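PDB 2B0R: possible adenyl cyclase-associated protein from Cryptosporidium parvum, which probably binds and sequesters monomeric actin, helping to control the pool available for filament growth. Local coordinates for residues Ile94-Cys99 with Ile113-Cys118; Cys102-Asn107 with Asp119-Gln124. All coordinates share one frame; numbering follows the deposited sequence.

Contact 1 (Ile94-Cys99 with Ile113-Cys118)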
loop_
_atom_site.group_PDB
_atom_site.type_symbol
_atom_site.label_atom_id
_atom_site.label_comp_id
_atom_site.label_asym_id
_atom_site.label_seq_id
_atom_site.Cartn_x
_atom_site.Cartn_y
_atom_site.Cartn_z
ATOM N N ILE A 94 -6.780 8.574 18.852
ATOM C CA ILE A 94 -7.845 8.921 17.957
ATOM C C ILE A 94 -7.863 7.900 16.823
ATOM O O ILE A 94 -6.809 7.539 16.294
ATOM C CB ILE A 94 -7.620 10.343 17.343
ATOM C CG1 ILE A 94 -7.554 11.418 18.436
ATOM C CG2 ILE A 94 -8.701 10.649 16.284
ATOM C CD1 ILE A 94 -7.220 12.845 17.908
ATOM N N PHE A 95 -9.054 7.467 16.445
ATOM C CA PHE A 95 -9.234 6.538 15.342
ATOM C C PHE A 95 -10.049 7.249 14.232
ATOM O O PHE A 95 -11.137 7.762 14.505
ATOM C CB PHE A 95 -9.928 5.243 15.861
ATOM C CG PHE A 95 -10.226 4.221 14.785
ATOM C CD1 PHE A 95 -9.190 3.590 14.084
ATOM C CD2 PHE A 95 -11.545 3.872 14.479
ATOM C CE1 PHE A 95 -9.456 2.635 13.087
ATOM C CE2 PHE A 95 -11.826 2.902 13.482
ATOM C CZ PHE A 95 -10.772 2.288 12.788
ATOM N N ILE A 96 -9.513 7.304 13.003
ATOM C CA ILE A 96 -10.199 7.974 11.880
ATOM C C ILE A 96 -10.397 7.005 10.735
ATOM O O ILE A 96 -9.435 6.492 10.166
ATOM C CB ILE A 96 -9.426 9.183 11.361
ATOM C CG1 ILE A 96 -9.245 10.238 12.464
ATOM C CG2 ILE A 96 -10.138 9.795 10.191
ATOM C CD1 ILE A 96 -8.085 11.210 12.186
ATOM N N GLU A 97 -11.655 6.729 10.403
ATOM C CA GLU A 97 -11.959 5.787 9.323
ATOM C C GLU A 97 -12.927 6.317 8.276
ATOM O O GLU A 97 -13.925 7.005 8.601
ATOM C CB GLU A 97 -12.494 4.469 9.848
ATOM C CG GLU A 97 -12.555 3.461 8.719
ATOM C CD GLU A 97 -13.162 2.144 9.086
ATOM O OE1 GLU A 97 -13.634 1.966 10.238
ATOM O OE2 GLU A 97 -13.169 1.268 8.189
ATOM N N ASN A 98 -12.616 5.991 7.016
ATOM C CA ASN A 98 -13.512 6.235 5.908
ATOM C C ASN A 98 -13.878 7.717 5.824
ATOM O O ASN A 98 -15.047 8.092 5.893
ATOM C CB ASN A 98 -14.766 5.345 6.055
ATOM C CG ASN A 98 -15.646 5.369 4.819
ATOM O OD1 ASN A 98 -15.208 5.791 3.750
ATOM N ND2 ASN A 98 -16.902 4.935 4.966
ATOM N N CYS A 99 -12.876 8.566 5.708
ATOM C CA CYS A 99 -13.138 9.974 5.619
ATOM C C CYS A 99 -12.493 10.509 4.358
ATOM O O CYS A 99 -11.443 9.995 3.928
ATOM C CB CYS A 99 -12.643 10.692 6.878
ATOM S SG CYS A 99 -13.625 10.285 8.340
ATOM N N ILE A 113 -2.626 8.098 16.639
ATOM C CA ILE A 113 -3.758 8.350 15.763
ATOM C C ILE A 113 -3.721 7.333 14.660
ATOM O O ILE A 113 -2.688 7.105 14.020
ATOM C CB ILE A 113 -3.742 9.778 15.162
ATOM C CG1 ILE A 113 -3.880 10.817 16.284
ATOM C CG2 ILE A 113 -4.862 9.925 14.076
ATOM C CD1 ILE A 113 -3.390 12.142 15.912
ATOM N N GLU A 114 -4.855 6.725 14.439
ATOM C CA GLU A 114 -4.974 5.653 13.518
ATOM C C GLU A 114 -5.827 6.130 12.361
ATOM O O GLU A 114 -6.993 6.574 12.551
ATOM C CB GLU A 114 -5.657 4.505 14.230
ATOM C CG GLU A 114 -5.425 3.132 13.652
ATOM C CD GLU A 114 -5.860 2.041 14.642
ATOM O OE1 GLU A 114 -6.407 1.006 14.185
ATOM O OE2 GLU A 114 -5.667 2.236 15.882
ATOM N N ILE A 115 -5.258 6.056 11.163
ATOM C CA ILE A 115 -5.991 6.467 9.964
ATOM C C ILE A 115 -6.199 5.249 9.053
ATOM O O ILE A 115 -5.249 4.605 8.638
ATOM C CB ILE A 115 -5.320 7.712 9.268
ATOM C CG1 ILE A 115 -5.062 8.805 10.323
ATOM C CG2 ILE A 115 -6.201 8.228 8.156
ATOM C CD1 ILE A 115 -4.553 10.118 9.818
ATOM N N VAL A 116 -7.446 4.913 8.798
ATOM C CA VAL A 116 -7.765 3.726 7.992
ATOM C C VAL A 116 -8.764 4.023 6.879
ATOM O O VAL A 116 -9.843 4.609 7.122
ATOM C CB VAL A 116 -8.387 2.589 8.840
ATOM C CG1 VAL A 116 -8.460 1.303 8.007
ATOM C CG2 VAL A 116 -7.591 2.357 10.070
ATOM N N ASN A 117 -8.426 3.586 5.669
ATOM C CA ASN A 117 -9.324 3.731 4.517
ATOM C C ASN A 117 -9.763 5.187 4.349
ATOM O O ASN A 117 -10.978 5.482 4.294
ATOM C CB ASN A 117 -10.555 2.826 4.679
ATOM C CG ASN A 117 -11.209 2.497 3.361
ATOM O OD1 ASN A 117 -12.310 2.977 3.054
ATOM N ND2 ASN A 117 -10.537 1.665 2.561
ATOM N N CYS A 118 -8.794 6.104 4.297
ATOM C CA CYS A 118 -9.138 7.490 4.108
ATOM C C CYS A 118 -8.514 8.055 2.849
ATOM O O CYS A 118 -7.469 7.588 2.409
ATOM C CB CYS A 118 -8.708 8.313 5.316
ATOM S SG CYS A 118 -9.726 8.059 6.705
#

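Contact 2 (Cys102-Asn107 with Asp119-Gln124)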
loop_
_atom_site.group_PDB
_atom_site.type_symbol
_atom_site.label_atom_id
_atom_site.label_comp_id
_atom_site.label_asym_id
_atom_site.label_seq_id
_atom_site.Cartn_x
_atom_site.Cartn_y
_atom_site.Cartn_z
ATOM N N CYS A 102 -11.126 15.537 4.245
ATOM C CA CYS A 102 -11.369 16.156 5.558
ATOM C C CYS A 102 -10.120 16.828 6.067
ATOM O O CYS A 102 -9.022 16.535 5.575
ATOM C CB CYS A 102 -11.850 15.136 6.554
ATOM S SG CYS A 102 -13.567 14.776 6.338
ATOM N N ILE A 103 -10.298 17.756 7.014
ATOM C CA ILE A 103 -9.187 18.424 7.709
ATOM C C ILE A 103 -9.398 18.230 9.178
ATOM O O ILE A 103 -10.523 18.408 9.679
ATOM C CB ILE A 103 -9.120 19.921 7.413
ATOM C CG1 ILE A 103 -8.886 20.164 5.909
ATOM C CG2 ILE A 103 -8.004 20.603 8.245
ATOM C CD1 ILE A 103 -9.207 21.606 5.450
ATOM N N PHE A 104 -8.335 17.839 9.874
ATOM C CA PHE A 104 -8.419 17.612 11.303
ATOM C C PHE A 104 -7.426 18.508 11.998
ATOM O O PHE A 104 -6.260 18.557 11.599
ATOM C CB PHE A 104 -8.129 16.138 11.650
ATOM C CG PHE A 104 -9.075 15.164 11.003
ATOM C CD1 PHE A 104 -8.768 14.579 9.773
ATOM C CD2 PHE A 104 -10.262 14.831 11.608
ATOM C CE1 PHE A 104 -9.647 13.683 9.172
ATOM C CE2 PHE A 104 -11.137 13.956 11.015
ATOM C CZ PHE A 104 -10.833 13.382 9.797
ATOM N N LEU A 105 -7.869 19.221 13.030
ATOM C CA LEU A 105 -6.940 19.889 13.913
ATOM C C LEU A 105 -7.066 19.221 15.232
ATOM O O LEU A 105 -8.164 19.049 15.734
ATOM C CB LEU A 105 -7.238 21.382 14.033
ATOM C CG LEU A 105 -6.210 22.244 14.799
ATOM C CD1 LEU A 105 -5.026 22.647 13.933
ATOM C CD2 LEU A 105 -6.873 23.513 15.358
ATOM N N VAL A 106 -5.937 18.807 15.793
ATOM C CA VAL A 106 -5.934 18.105 17.080
ATOM C C VAL A 106 -4.901 18.686 18.022
ATOM O O VAL A 106 -3.910 19.311 17.605
ATOM C CB VAL A 106 -5.714 16.563 16.931
ATOM C CG1 VAL A 106 -6.759 15.929 16.012
ATOM C CG2 VAL A 106 -4.314 16.239 16.472
ATOM N N ASN A 107 -5.148 18.503 19.305
ATOM C CA ASN A 107 -4.183 18.870 20.319
ATOM C C ASN A 107 -3.002 17.861 20.304
ATOM O O ASN A 107 -1.948 18.101 19.679
ATOM C CB ASN A 107 -4.875 18.903 21.667
ATOM C CG ASN A 107 -3.991 19.421 22.760
ATOM O OD1 ASN A 107 -2.770 19.426 22.649
ATOM N ND2 ASN A 107 -4.599 19.837 23.838
ATOM N N ASP A 119 -9.145 9.081 2.287
ATOM C CA ASP A 119 -8.601 9.741 1.119
ATOM C C ASP A 119 -8.662 11.240 1.301
ATOM O O ASP A 119 -9.615 11.762 1.882
ATOM C CB ASP A 119 -9.332 9.302 -0.162
ATOM C CG ASP A 119 -9.075 7.845 -0.507
ATOM O OD1 ASP A 119 -9.971 6.989 -0.301
ATOM O OD2 ASP A 119 -7.944 7.553 -0.956
ATOM N N ASP A 120 -7.617 11.913 0.826
ATOM C CA ASP A 120 -7.538 13.355 0.826
ATOM C C ASP A 120 -7.710 13.904 2.257
ATOM O O ASP A 120 -8.683 14.578 2.577
ATOM C CB ASP A 120 -8.571 13.921 -0.178
ATOM C CG ASP A 120 -8.476 15.439 -0.356
ATOM O OD1 ASP A 120 -7.346 15.985 -0.359
ATOM O OD2 ASP A 120 -9.556 16.077 -0.507
ATOM N N ILE A 121 -6.737 13.621 3.104
ATOM C CA ILE A 121 -6.849 13.944 4.535
ATOM C C ILE A 121 -5.730 14.873 4.971
ATOM O O ILE A 121 -4.575 14.686 4.583
ATOM C CB ILE A 121 -6.871 12.650 5.394
ATOM C CG1 ILE A 121 -8.049 11.781 4.964
ATOM C CG2 ILE A 121 -6.981 12.963 6.871
ATOM C CD1 ILE A 121 -9.434 12.465 5.195
ATOM N N LYS A 122 -6.070 15.882 5.756
ATOM C CA LYS A 122 -5.060 16.784 6.281
ATOM C C LYS A 122 -5.175 16.764 7.764
ATOM O O LYS A 122 -6.252 17.054 8.294
ATOM C CB LYS A 122 -5.281 18.204 5.790
ATOM C CG LYS A 122 -5.135 18.387 4.273
ATOM C CD LYS A 122 -5.077 19.868 3.952
ATOM C CE LYS A 122 -4.238 20.143 2.715
ATOM N NZ LYS A 122 -4.982 19.731 1.514
ATOM N N LEU A 123 -4.095 16.391 8.446
ATOM C CA LEU A 123 -4.128 16.375 9.873
ATOM C C LEU A 123 -3.049 17.296 10.434
ATOM O O LEU A 123 -1.881 17.213 10.023
ATOM C CB LEU A 123 -3.952 14.944 10.397
ATOM C CG LEU A 123 -3.665 14.805 11.911
ATOM C CD1 LEU A 123 -4.929 14.547 12.688
ATOM C CD2 LEU A 123 -2.746 13.673 12.138
ATOM N N GLN A 124 -3.444 18.161 11.369
ATOM C CA GLN A 124 -2.519 19.033 12.051
ATOM C C GLN A 124 -2.662 18.910 13.550
ATOM O O GLN A 124 -3.764 18.800 14.064
ATOM C CB GLN A 124 -2.723 20.488 11.629
ATOM C CG GLN A 124 -1.864 21.496 12.440
ATOM C CD GLN A 124 -1.743 22.874 11.778
ATOM O OE1 GLN A 124 -2.667 23.340 11.127
ATOM N NE2 GLN A 124 -0.591 23.516 11.947
#

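Contact 1 (Ile94-Cys99 with Ile113-Cys118)
Ile96 N donates a hydrogen bond to Glu114 O, 2.7 Å away. Val116 N returns a bond to Ile96 O (2.9 Å), and the outer rungs, Glu114 N to Ile94 O and Asn98 N to Val116 O, continue the same parallel ladder. The strands run 10° apart, pairing like-placed residues of successive coils. On one face the isoleucines pack against each other: Ile96 CD1 lies 4.0 Å from Ile113 CG2, the two side chains side by side, while Ile96 CG2 touches the sulfur of Cys118. On the other face Phe95 swings its ring toward the next strand, CG anti to the backbone N (chi1 177°). CE1 there meets Val116 CG2 at 3.6 Å, and Glu114 CB sits in the ring plane at its edge, with the carboxylate turned 73° from the ring. At the corner, Asn98 and Asn117 both adopt left-handed backbone angles and stand alongside each other, their OD1 atoms 4.1 Å apart. Just beyond, Cys99 N makes a weak bond to Cys118 SG (3.3 Å). Chemically, the contact divides into an oily isoleucine face, turned to the interior of the coil, and a mixed outer face where carboxylates and an aromatic ring border solvent.

Contact 2 (Cys102-Asn107 with Asp119-Gln124)
The Phe104 ring presents an edge to Ile121, whose CG2 lies in the ring plane 3.6 Å from CE1. The side chains approach at a slant, and the ring is set there by chi1 -60°, which puts CG beside the backbone N and anti to the carbonyl carbon. Ile85 of the preceding coil also touches this phenylalanine. Nearer the backbone, Phe104 CB rests 3.7 Å from Leu123 CD1. That same methyl reaches Val106 CG1 (4.0 Å), the leucine and valine side chains crossing at about a right angle. At the start of the strand Cys102 CB meets Ile121 CD1 at 3.8 Å, completing a buried apolar row. The opposite face is more polar. Leu105 and Gln124 lie alongside each other, pointing the same way, with Leu105 CD1 3.7 Å from Gln124 CG and close to the amide oxygen as well; Ile103 CG1 similarly flanks Lys122 CB. Between the faces runs a parallel ladder in which Phe104 N binds Lys122 O (2.7 Å), Gln124 N binds Phe104 O (2.9 Å) and Val106 N binds Gln124 O. Lys122 N binds Cys102 O (3.0 Å). Ahead of the second strand, Asp119 forms a salt bridge with Arg35, and the chain then turns its corner at Asp120. These two strands sit in the middle of one wall of a right-handed parallel beta-helix: strand 84-87 pairs with the far side of 102-106, Tyr143 of strand 140-143 packs against Lys122 and Gln124, and the buried row faces strand 93-100 across the interior.

How the contacts relate
From the N terminus the chain lays down 94-99, turns at Asn98 and returns along 102-107; it then comes back beside the first strand as 113-118, turns the next corner and runs beside 102-107 as 119-124. Contact 1 closes a loop of 13 intervening residues and contact 2 one of 11. Their segments alternate, so the loops cross rather than nest, as successive coils of a beta-helix must. Contact 1 joins two coils in one wall, contact 2 joins them in the facing wall, and the two meet across the interior: Ile94 CD1 packs on Val106 CG1, and Ile96 CG2 on Phe104 CZ. At the corner, Asp119 N probably hydrogen-bonds to Cys99 O (3.0 Å), tying successive coils together.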